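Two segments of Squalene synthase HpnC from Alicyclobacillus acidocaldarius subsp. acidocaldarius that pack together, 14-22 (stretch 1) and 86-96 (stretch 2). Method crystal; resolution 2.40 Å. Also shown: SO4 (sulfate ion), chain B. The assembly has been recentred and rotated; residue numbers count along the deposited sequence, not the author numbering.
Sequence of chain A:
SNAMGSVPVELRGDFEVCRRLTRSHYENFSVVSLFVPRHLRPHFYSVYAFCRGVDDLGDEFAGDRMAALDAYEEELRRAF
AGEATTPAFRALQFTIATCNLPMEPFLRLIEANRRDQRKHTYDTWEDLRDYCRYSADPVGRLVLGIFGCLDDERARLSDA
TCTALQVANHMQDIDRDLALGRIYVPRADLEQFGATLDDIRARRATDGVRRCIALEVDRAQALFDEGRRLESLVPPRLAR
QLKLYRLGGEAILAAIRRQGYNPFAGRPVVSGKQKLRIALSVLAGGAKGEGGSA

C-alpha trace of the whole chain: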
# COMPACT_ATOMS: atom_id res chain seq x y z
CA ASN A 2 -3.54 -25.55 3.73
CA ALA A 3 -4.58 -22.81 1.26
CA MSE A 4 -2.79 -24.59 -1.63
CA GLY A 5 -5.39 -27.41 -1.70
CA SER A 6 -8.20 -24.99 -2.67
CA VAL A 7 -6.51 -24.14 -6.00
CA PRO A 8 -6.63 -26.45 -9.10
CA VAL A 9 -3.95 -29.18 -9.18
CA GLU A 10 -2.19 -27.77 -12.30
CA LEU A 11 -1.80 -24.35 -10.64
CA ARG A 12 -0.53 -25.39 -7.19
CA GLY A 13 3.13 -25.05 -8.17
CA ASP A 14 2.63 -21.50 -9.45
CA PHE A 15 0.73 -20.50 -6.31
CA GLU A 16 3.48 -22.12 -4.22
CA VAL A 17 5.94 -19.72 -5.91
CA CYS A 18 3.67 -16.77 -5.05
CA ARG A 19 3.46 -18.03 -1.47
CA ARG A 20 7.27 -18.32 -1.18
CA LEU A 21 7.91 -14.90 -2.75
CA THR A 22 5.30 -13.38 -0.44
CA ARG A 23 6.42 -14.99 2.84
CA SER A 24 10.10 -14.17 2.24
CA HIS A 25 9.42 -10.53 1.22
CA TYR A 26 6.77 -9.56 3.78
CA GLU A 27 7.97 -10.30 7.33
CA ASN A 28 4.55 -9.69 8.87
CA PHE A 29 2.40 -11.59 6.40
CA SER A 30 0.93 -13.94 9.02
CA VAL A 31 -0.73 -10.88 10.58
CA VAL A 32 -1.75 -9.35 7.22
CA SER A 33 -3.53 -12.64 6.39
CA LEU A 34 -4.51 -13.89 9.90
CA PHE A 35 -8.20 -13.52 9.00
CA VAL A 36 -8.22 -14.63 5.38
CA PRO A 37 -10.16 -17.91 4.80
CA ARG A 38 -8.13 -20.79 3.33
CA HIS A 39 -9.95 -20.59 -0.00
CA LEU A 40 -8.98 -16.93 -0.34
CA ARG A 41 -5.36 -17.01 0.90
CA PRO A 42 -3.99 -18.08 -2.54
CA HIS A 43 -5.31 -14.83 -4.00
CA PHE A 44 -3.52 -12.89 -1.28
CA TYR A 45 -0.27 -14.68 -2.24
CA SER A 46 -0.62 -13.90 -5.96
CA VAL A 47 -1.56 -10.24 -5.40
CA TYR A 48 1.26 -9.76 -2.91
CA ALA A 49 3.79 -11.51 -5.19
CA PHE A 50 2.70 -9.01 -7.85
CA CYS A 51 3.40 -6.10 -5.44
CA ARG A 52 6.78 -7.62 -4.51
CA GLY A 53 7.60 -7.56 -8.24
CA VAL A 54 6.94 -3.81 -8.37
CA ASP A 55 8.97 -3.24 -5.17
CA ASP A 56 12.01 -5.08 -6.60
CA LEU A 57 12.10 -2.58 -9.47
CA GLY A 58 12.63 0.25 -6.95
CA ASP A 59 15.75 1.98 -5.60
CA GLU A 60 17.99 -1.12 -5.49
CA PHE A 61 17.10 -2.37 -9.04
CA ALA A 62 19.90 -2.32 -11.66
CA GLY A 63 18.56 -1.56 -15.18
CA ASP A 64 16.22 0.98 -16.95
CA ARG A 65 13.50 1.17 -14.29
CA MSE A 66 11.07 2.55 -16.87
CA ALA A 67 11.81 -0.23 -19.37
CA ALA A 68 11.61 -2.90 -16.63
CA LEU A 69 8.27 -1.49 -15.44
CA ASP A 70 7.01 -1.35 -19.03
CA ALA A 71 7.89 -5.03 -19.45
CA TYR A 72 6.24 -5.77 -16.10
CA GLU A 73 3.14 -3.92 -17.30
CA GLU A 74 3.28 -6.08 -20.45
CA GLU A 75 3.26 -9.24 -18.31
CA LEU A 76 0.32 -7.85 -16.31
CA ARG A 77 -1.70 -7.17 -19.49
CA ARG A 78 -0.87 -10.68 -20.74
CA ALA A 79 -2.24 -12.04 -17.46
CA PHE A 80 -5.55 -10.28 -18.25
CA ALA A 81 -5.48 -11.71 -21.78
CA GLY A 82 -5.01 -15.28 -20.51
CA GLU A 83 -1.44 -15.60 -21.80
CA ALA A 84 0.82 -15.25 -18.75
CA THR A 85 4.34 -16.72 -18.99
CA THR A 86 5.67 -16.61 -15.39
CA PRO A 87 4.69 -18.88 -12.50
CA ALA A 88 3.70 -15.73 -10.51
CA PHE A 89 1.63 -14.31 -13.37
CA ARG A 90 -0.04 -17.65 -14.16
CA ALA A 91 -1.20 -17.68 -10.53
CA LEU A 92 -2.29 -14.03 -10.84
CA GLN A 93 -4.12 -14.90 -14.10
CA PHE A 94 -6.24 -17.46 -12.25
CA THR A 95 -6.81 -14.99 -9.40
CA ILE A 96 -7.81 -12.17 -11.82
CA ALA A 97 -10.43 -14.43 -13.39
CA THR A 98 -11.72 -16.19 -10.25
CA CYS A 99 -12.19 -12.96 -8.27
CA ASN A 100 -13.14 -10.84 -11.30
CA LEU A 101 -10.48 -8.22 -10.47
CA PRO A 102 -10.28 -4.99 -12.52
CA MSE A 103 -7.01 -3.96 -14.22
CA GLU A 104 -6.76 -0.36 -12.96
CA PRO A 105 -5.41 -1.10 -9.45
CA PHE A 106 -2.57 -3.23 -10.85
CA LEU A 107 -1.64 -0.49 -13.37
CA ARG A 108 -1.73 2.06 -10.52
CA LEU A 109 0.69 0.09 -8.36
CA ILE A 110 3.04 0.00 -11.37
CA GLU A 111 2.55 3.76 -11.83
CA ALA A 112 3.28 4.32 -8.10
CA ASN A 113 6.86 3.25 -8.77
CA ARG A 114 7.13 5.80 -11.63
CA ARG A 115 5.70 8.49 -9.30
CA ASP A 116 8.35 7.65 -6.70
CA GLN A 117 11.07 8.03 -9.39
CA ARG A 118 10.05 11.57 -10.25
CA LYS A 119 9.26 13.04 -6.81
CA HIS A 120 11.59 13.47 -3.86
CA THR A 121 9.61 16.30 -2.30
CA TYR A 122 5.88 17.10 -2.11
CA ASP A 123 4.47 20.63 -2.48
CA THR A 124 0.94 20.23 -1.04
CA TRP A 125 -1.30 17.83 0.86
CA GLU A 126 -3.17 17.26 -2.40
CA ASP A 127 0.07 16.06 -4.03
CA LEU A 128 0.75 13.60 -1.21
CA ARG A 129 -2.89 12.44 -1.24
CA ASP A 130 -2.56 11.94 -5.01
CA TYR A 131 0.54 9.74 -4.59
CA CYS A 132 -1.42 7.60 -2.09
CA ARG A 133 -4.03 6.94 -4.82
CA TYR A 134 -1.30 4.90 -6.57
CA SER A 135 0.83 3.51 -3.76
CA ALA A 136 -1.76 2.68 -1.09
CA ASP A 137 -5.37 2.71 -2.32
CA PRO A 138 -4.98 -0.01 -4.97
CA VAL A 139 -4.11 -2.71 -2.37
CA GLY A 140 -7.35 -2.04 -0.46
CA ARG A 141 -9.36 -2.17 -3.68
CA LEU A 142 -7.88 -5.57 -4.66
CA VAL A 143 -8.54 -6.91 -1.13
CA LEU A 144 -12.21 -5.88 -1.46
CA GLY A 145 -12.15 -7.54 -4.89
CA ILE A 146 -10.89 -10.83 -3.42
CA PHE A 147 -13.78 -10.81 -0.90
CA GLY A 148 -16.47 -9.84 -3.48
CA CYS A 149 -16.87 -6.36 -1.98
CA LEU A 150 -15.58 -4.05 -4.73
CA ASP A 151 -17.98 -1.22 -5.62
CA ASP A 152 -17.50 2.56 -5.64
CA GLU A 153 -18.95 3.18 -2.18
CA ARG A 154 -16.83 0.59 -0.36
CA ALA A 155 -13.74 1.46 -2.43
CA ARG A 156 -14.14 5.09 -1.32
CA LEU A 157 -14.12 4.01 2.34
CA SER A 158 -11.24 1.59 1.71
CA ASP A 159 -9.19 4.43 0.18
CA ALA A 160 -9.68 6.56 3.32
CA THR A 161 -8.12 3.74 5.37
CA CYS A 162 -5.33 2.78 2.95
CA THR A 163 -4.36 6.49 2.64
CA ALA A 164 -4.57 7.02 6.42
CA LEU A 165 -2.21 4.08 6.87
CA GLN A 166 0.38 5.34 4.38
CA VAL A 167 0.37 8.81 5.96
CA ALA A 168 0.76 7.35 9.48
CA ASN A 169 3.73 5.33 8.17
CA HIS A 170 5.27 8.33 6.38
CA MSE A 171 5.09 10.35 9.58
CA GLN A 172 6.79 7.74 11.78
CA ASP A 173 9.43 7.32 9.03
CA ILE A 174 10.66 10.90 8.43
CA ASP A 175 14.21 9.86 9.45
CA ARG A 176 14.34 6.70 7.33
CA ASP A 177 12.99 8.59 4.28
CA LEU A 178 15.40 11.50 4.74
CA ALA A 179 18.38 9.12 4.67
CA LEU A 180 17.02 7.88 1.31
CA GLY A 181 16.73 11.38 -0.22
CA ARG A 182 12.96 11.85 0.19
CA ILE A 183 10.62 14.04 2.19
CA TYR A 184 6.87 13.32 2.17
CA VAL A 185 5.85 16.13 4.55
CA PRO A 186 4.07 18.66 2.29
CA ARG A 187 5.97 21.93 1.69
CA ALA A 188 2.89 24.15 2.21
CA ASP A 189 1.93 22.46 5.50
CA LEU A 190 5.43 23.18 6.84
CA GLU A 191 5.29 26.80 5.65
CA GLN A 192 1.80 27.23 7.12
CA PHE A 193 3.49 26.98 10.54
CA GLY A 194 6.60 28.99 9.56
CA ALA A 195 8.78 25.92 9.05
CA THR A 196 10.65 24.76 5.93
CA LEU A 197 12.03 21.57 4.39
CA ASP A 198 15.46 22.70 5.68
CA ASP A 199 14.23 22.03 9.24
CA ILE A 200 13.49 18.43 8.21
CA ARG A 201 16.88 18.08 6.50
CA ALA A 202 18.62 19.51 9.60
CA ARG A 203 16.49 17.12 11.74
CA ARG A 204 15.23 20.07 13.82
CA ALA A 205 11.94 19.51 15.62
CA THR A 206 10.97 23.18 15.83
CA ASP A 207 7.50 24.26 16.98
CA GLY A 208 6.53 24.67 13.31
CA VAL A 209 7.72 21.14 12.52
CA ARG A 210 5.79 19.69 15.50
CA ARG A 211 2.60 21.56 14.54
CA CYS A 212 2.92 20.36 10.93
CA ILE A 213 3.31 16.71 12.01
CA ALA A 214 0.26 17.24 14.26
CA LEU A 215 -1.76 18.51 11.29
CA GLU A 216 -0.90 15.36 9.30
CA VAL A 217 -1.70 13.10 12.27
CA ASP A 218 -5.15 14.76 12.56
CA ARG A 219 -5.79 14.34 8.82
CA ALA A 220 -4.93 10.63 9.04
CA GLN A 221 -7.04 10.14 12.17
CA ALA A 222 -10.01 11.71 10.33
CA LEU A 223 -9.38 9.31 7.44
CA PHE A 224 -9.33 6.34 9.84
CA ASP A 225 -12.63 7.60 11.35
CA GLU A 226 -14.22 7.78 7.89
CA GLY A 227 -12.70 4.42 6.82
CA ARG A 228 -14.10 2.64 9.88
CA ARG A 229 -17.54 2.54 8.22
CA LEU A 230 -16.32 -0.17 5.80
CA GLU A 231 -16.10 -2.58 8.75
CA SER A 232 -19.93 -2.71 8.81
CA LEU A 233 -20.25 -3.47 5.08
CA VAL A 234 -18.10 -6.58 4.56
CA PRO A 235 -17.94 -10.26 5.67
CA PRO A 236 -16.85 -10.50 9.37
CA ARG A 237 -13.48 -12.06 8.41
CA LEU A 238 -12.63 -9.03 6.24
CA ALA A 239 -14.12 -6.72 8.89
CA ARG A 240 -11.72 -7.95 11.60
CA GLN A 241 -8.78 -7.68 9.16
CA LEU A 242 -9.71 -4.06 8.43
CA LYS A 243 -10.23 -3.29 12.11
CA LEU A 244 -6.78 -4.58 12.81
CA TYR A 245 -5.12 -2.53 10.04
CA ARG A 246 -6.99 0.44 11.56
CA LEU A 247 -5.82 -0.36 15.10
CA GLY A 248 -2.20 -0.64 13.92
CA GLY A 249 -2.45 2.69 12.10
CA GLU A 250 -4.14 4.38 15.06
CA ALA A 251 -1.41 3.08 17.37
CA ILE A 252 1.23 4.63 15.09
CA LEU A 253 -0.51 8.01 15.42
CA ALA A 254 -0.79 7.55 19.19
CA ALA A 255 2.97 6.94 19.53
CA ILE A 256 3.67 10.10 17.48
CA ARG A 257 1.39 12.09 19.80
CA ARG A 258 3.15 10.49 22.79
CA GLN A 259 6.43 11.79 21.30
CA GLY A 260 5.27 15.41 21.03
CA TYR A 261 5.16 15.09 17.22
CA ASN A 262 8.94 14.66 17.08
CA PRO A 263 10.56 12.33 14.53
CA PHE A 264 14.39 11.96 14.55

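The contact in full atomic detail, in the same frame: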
# COMPACT_ATOMS: atom_id res chain seq x y z
N ASP A 14 2.54 -22.94 -9.21
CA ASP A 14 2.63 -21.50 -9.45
C ASP A 14 2.20 -20.68 -8.24
O ASP A 14 2.81 -19.65 -7.94
CB ASP A 14 1.78 -21.12 -10.66
CG ASP A 14 2.18 -21.87 -11.91
OD1 ASP A 14 3.31 -22.39 -11.97
OD2 ASP A 14 1.35 -21.93 -12.85
N PHE A 15 1.17 -21.15 -7.54
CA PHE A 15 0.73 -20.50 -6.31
C PHE A 15 1.72 -20.73 -5.16
O PHE A 15 1.87 -19.87 -4.29
CB PHE A 15 -0.69 -20.94 -5.92
CG PHE A 15 -1.77 -20.14 -6.60
CD1 PHE A 15 -2.17 -18.92 -6.08
CD2 PHE A 15 -2.37 -20.60 -7.77
CE1 PHE A 15 -3.16 -18.17 -6.71
CE2 PHE A 15 -3.36 -19.86 -8.40
CZ PHE A 15 -3.76 -18.64 -7.87
N GLU A 16 2.40 -21.88 -5.17
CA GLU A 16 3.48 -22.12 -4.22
C GLU A 16 4.61 -21.10 -4.38
O GLU A 16 5.17 -20.65 -3.37
CB GLU A 16 4.02 -23.54 -4.34
CG GLU A 16 5.15 -23.86 -3.37
CD GLU A 16 4.75 -23.77 -1.90
OE1 GLU A 16 5.63 -24.00 -1.05
OE2 GLU A 16 3.57 -23.48 -1.59
N VAL A 17 4.94 -20.76 -5.62
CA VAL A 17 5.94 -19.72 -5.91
C VAL A 17 5.47 -18.39 -5.30
O VAL A 17 6.20 -17.77 -4.54
CB VAL A 17 6.22 -19.55 -7.43
CG1 VAL A 17 7.20 -18.41 -7.69
CG2 VAL A 17 6.78 -20.84 -8.03
N CYS A 18 4.24 -18.00 -5.60
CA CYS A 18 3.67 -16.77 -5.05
C CYS A 18 3.72 -16.75 -3.53
O CYS A 18 4.06 -15.73 -2.94
CB CYS A 18 2.24 -16.58 -5.53
SG CYS A 18 2.15 -16.24 -7.29
N ARG A 19 3.42 -17.89 -2.92
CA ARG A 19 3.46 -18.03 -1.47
C ARG A 19 4.87 -17.84 -0.91
O ARG A 19 5.05 -17.13 0.09
CB ARG A 19 2.89 -19.38 -1.05
CG ARG A 19 2.79 -19.59 0.45
CD ARG A 19 2.41 -21.02 0.73
NE ARG A 19 2.09 -21.25 2.13
CZ ARG A 19 2.96 -21.67 3.05
NH1 ARG A 19 4.22 -21.91 2.72
NH2 ARG A 19 2.56 -21.85 4.30
N ARG A 20 5.85 -18.48 -1.54
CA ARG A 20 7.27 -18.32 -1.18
C ARG A 20 7.74 -16.88 -1.31
O ARG A 20 8.33 -16.34 -0.38
CB ARG A 20 8.16 -19.21 -2.05
CG ARG A 20 8.64 -20.49 -1.38
CD ARG A 20 9.96 -20.97 -1.98
NE ARG A 20 9.88 -21.20 -3.42
CZ ARG A 20 10.35 -20.38 -4.36
NH1 ARG A 20 10.96 -19.25 -4.03
NH2 ARG A 20 10.21 -20.69 -5.64
N LEU A 21 7.49 -16.28 -2.47
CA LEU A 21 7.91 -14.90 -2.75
C LEU A 21 7.29 -13.96 -1.73
O LEU A 21 7.95 -13.05 -1.23
CB LEU A 21 7.53 -14.47 -4.17
CG LEU A 21 8.07 -15.27 -5.38
CD1 LEU A 21 7.47 -14.77 -6.69
CD2 LEU A 21 9.60 -15.30 -5.45
N THR A 22 6.02 -14.21 -1.40
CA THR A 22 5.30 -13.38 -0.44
C THR A 22 5.86 -13.52 0.97
O THR A 22 6.22 -12.52 1.60
CB THR A 22 3.78 -13.66 -0.48
OG1 THR A 22 3.26 -13.25 -1.76
CG2 THR A 22 3.05 -12.92 0.64
N THR A 86 4.95 -16.40 -16.65
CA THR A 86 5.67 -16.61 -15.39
C THR A 86 4.84 -17.53 -14.50
O THR A 86 3.62 -17.60 -14.67
CB THR A 86 5.86 -15.25 -14.67
OG1 THR A 86 6.50 -14.33 -15.56
CG2 THR A 86 6.71 -15.36 -13.38
N PRO A 87 5.48 -18.26 -13.57
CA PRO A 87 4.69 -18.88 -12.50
C PRO A 87 3.81 -17.86 -11.74
O PRO A 87 2.59 -18.04 -11.66
CB PRO A 87 5.75 -19.49 -11.59
CG PRO A 87 6.89 -19.80 -12.50
CD PRO A 87 6.88 -18.74 -13.57
N ALA A 88 4.43 -16.79 -11.23
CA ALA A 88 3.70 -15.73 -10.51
C ALA A 88 2.50 -15.20 -11.27
O ALA A 88 1.41 -15.08 -10.71
CB ALA A 88 4.63 -14.59 -10.12
N PHE A 89 2.69 -14.89 -12.55
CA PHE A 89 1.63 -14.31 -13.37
C PHE A 89 0.58 -15.32 -13.84
O PHE A 89 -0.55 -14.93 -14.14
CB PHE A 89 2.21 -13.52 -14.54
CG PHE A 89 2.63 -12.13 -14.17
CD1 PHE A 89 1.69 -11.12 -13.99
CD2 PHE A 89 3.98 -11.82 -13.99
CE1 PHE A 89 2.08 -9.83 -13.64
CE2 PHE A 89 4.38 -10.53 -13.64
CZ PHE A 89 3.42 -9.54 -13.47
N ARG A 90 0.95 -16.60 -13.92
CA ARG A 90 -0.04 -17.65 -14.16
C ARG A 90 -0.97 -17.75 -12.94
O ARG A 90 -2.19 -17.83 -13.09
CB ARG A 90 0.62 -19.00 -14.47
CG ARG A 90 0.78 -19.28 -15.96
CD ARG A 90 1.42 -20.64 -16.24
NE ARG A 90 2.85 -20.50 -16.50
CZ ARG A 90 3.82 -21.01 -15.75
NH1 ARG A 90 3.54 -21.74 -14.68
NH2 ARG A 90 5.09 -20.80 -16.08
N ALA A 91 -0.39 -17.71 -11.74
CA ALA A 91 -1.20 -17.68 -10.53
C ALA A 91 -2.09 -16.44 -10.50
O ALA A 91 -3.30 -16.54 -10.27
CB ALA A 91 -0.32 -17.76 -9.29
N LEU A 92 -1.51 -15.27 -10.79
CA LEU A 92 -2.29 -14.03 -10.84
C LEU A 92 -3.43 -14.10 -11.86
O LEU A 92 -4.55 -13.66 -11.58
CB LEU A 92 -1.40 -12.81 -11.12
CG LEU A 92 -2.03 -11.45 -10.82
CD1 LEU A 92 -2.25 -11.27 -9.32
CD2 LEU A 92 -1.19 -10.31 -11.38
N GLN A 93 -3.14 -14.66 -13.04
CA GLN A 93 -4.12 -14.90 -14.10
C GLN A 93 -5.36 -15.66 -13.63
O GLN A 93 -6.49 -15.31 -13.98
CB GLN A 93 -3.43 -15.70 -15.21
CG GLN A 93 -4.14 -15.72 -16.54
CD GLN A 93 -3.22 -16.27 -17.62
OE1 GLN A 93 -2.69 -15.51 -18.43
NE2 GLN A 93 -3.00 -17.58 -17.62
N PHE A 94 -5.14 -16.72 -12.85
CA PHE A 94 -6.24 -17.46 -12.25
C PHE A 94 -7.00 -16.58 -11.26
O PHE A 94 -8.23 -16.50 -11.31
CB PHE A 94 -5.73 -18.73 -11.57
CG PHE A 94 -6.83 -19.56 -10.97
CD1 PHE A 94 -7.72 -20.26 -11.79
CD2 PHE A 94 -6.98 -19.64 -9.59
CE1 PHE A 94 -8.74 -21.03 -11.24
CE2 PHE A 94 -7.99 -20.41 -9.04
CZ PHE A 94 -8.88 -21.11 -9.86
N THR A 95 -6.25 -15.93 -10.37
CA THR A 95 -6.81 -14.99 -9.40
C THR A 95 -7.64 -13.87 -10.06
O THR A 95 -8.79 -13.65 -9.66
CB THR A 95 -5.72 -14.40 -8.48
OG1 THR A 95 -5.20 -15.44 -7.64
CG2 THR A 95 -6.27 -13.28 -7.61
N ILE A 96 -7.08 -13.20 -11.06
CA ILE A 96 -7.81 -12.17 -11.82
C ILE A 96 -9.18 -12.71 -12.20
O ILE A 96 -10.20 -12.07 -11.91
CB ILE A 96 -7.10 -11.76 -13.14
CG1 ILE A 96 -5.65 -11.28 -12.94
CG2 ILE A 96 -7.95 -10.74 -13.91
CD1 ILE A 96 -5.47 -10.14 -11.98
S SO4 B . -1.28 -21.38 3.82
O1 SO4 B . -2.40 -22.34 4.00
O2 SO4 B . -0.59 -21.63 2.51
O3 SO4 B . -1.75 -19.97 3.79
O4 SO4 B . -0.37 -21.60 4.99

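Two helices cross steeply here, their N-to-C directions 107° apart and their axes 7.8 Å apart at closest approach. Ala-88 and Ala-91 lie where the helices are close: the CA atoms of Phe-15 and Ala-91 are 5.4 Å apart, those of Cys-18 and Ala-88 5.6 Å, and those of Asp-14 and Pro-87, the closest pair, 4.5 Å.

Asp-14 points toward the partner helix and sets the polar margin. Its OD1 forms a salt bridge with Arg-90 NH1 at 2.8 Å, and the same NH1 gives a weak hydrogen bond to Asp-14 OD2 at 2.9 Å. Arg-90 starts off sideways, but its long side chain brings the charge back to the carboxylate.

Phe-15 supplies the aromatic surface. Ala-91 CB sits 3.6 Å from its ring centroid, only 2° off the normal, a CH-pi contact in which the methyl rests squarely on the face. The ring's tip reaches further along stretch 2, with Phe-15 CZ 3.8 Å from Phe-94 CD2 and 3.5 Å from Thr-95 OG1, the latter at the ring edge.

Glu-16 stays out of reach. Val-17 points toward stretch 2 and sets a methyl, CG2, against the proline ring at Pro-87 CB, 3.9 Å away, an apolar contact. One turn beyond Asp-14, Cys-18 SG packs against Ala-91 CB at 3.5 Å and Ala-88 CB at 4.1 Å. Arg-19, also out of reach, instead holds a sulfate through NE and NH2. Leu-21 CD1 closes the contact loosely, 4.5 Å from Ala-88 CB.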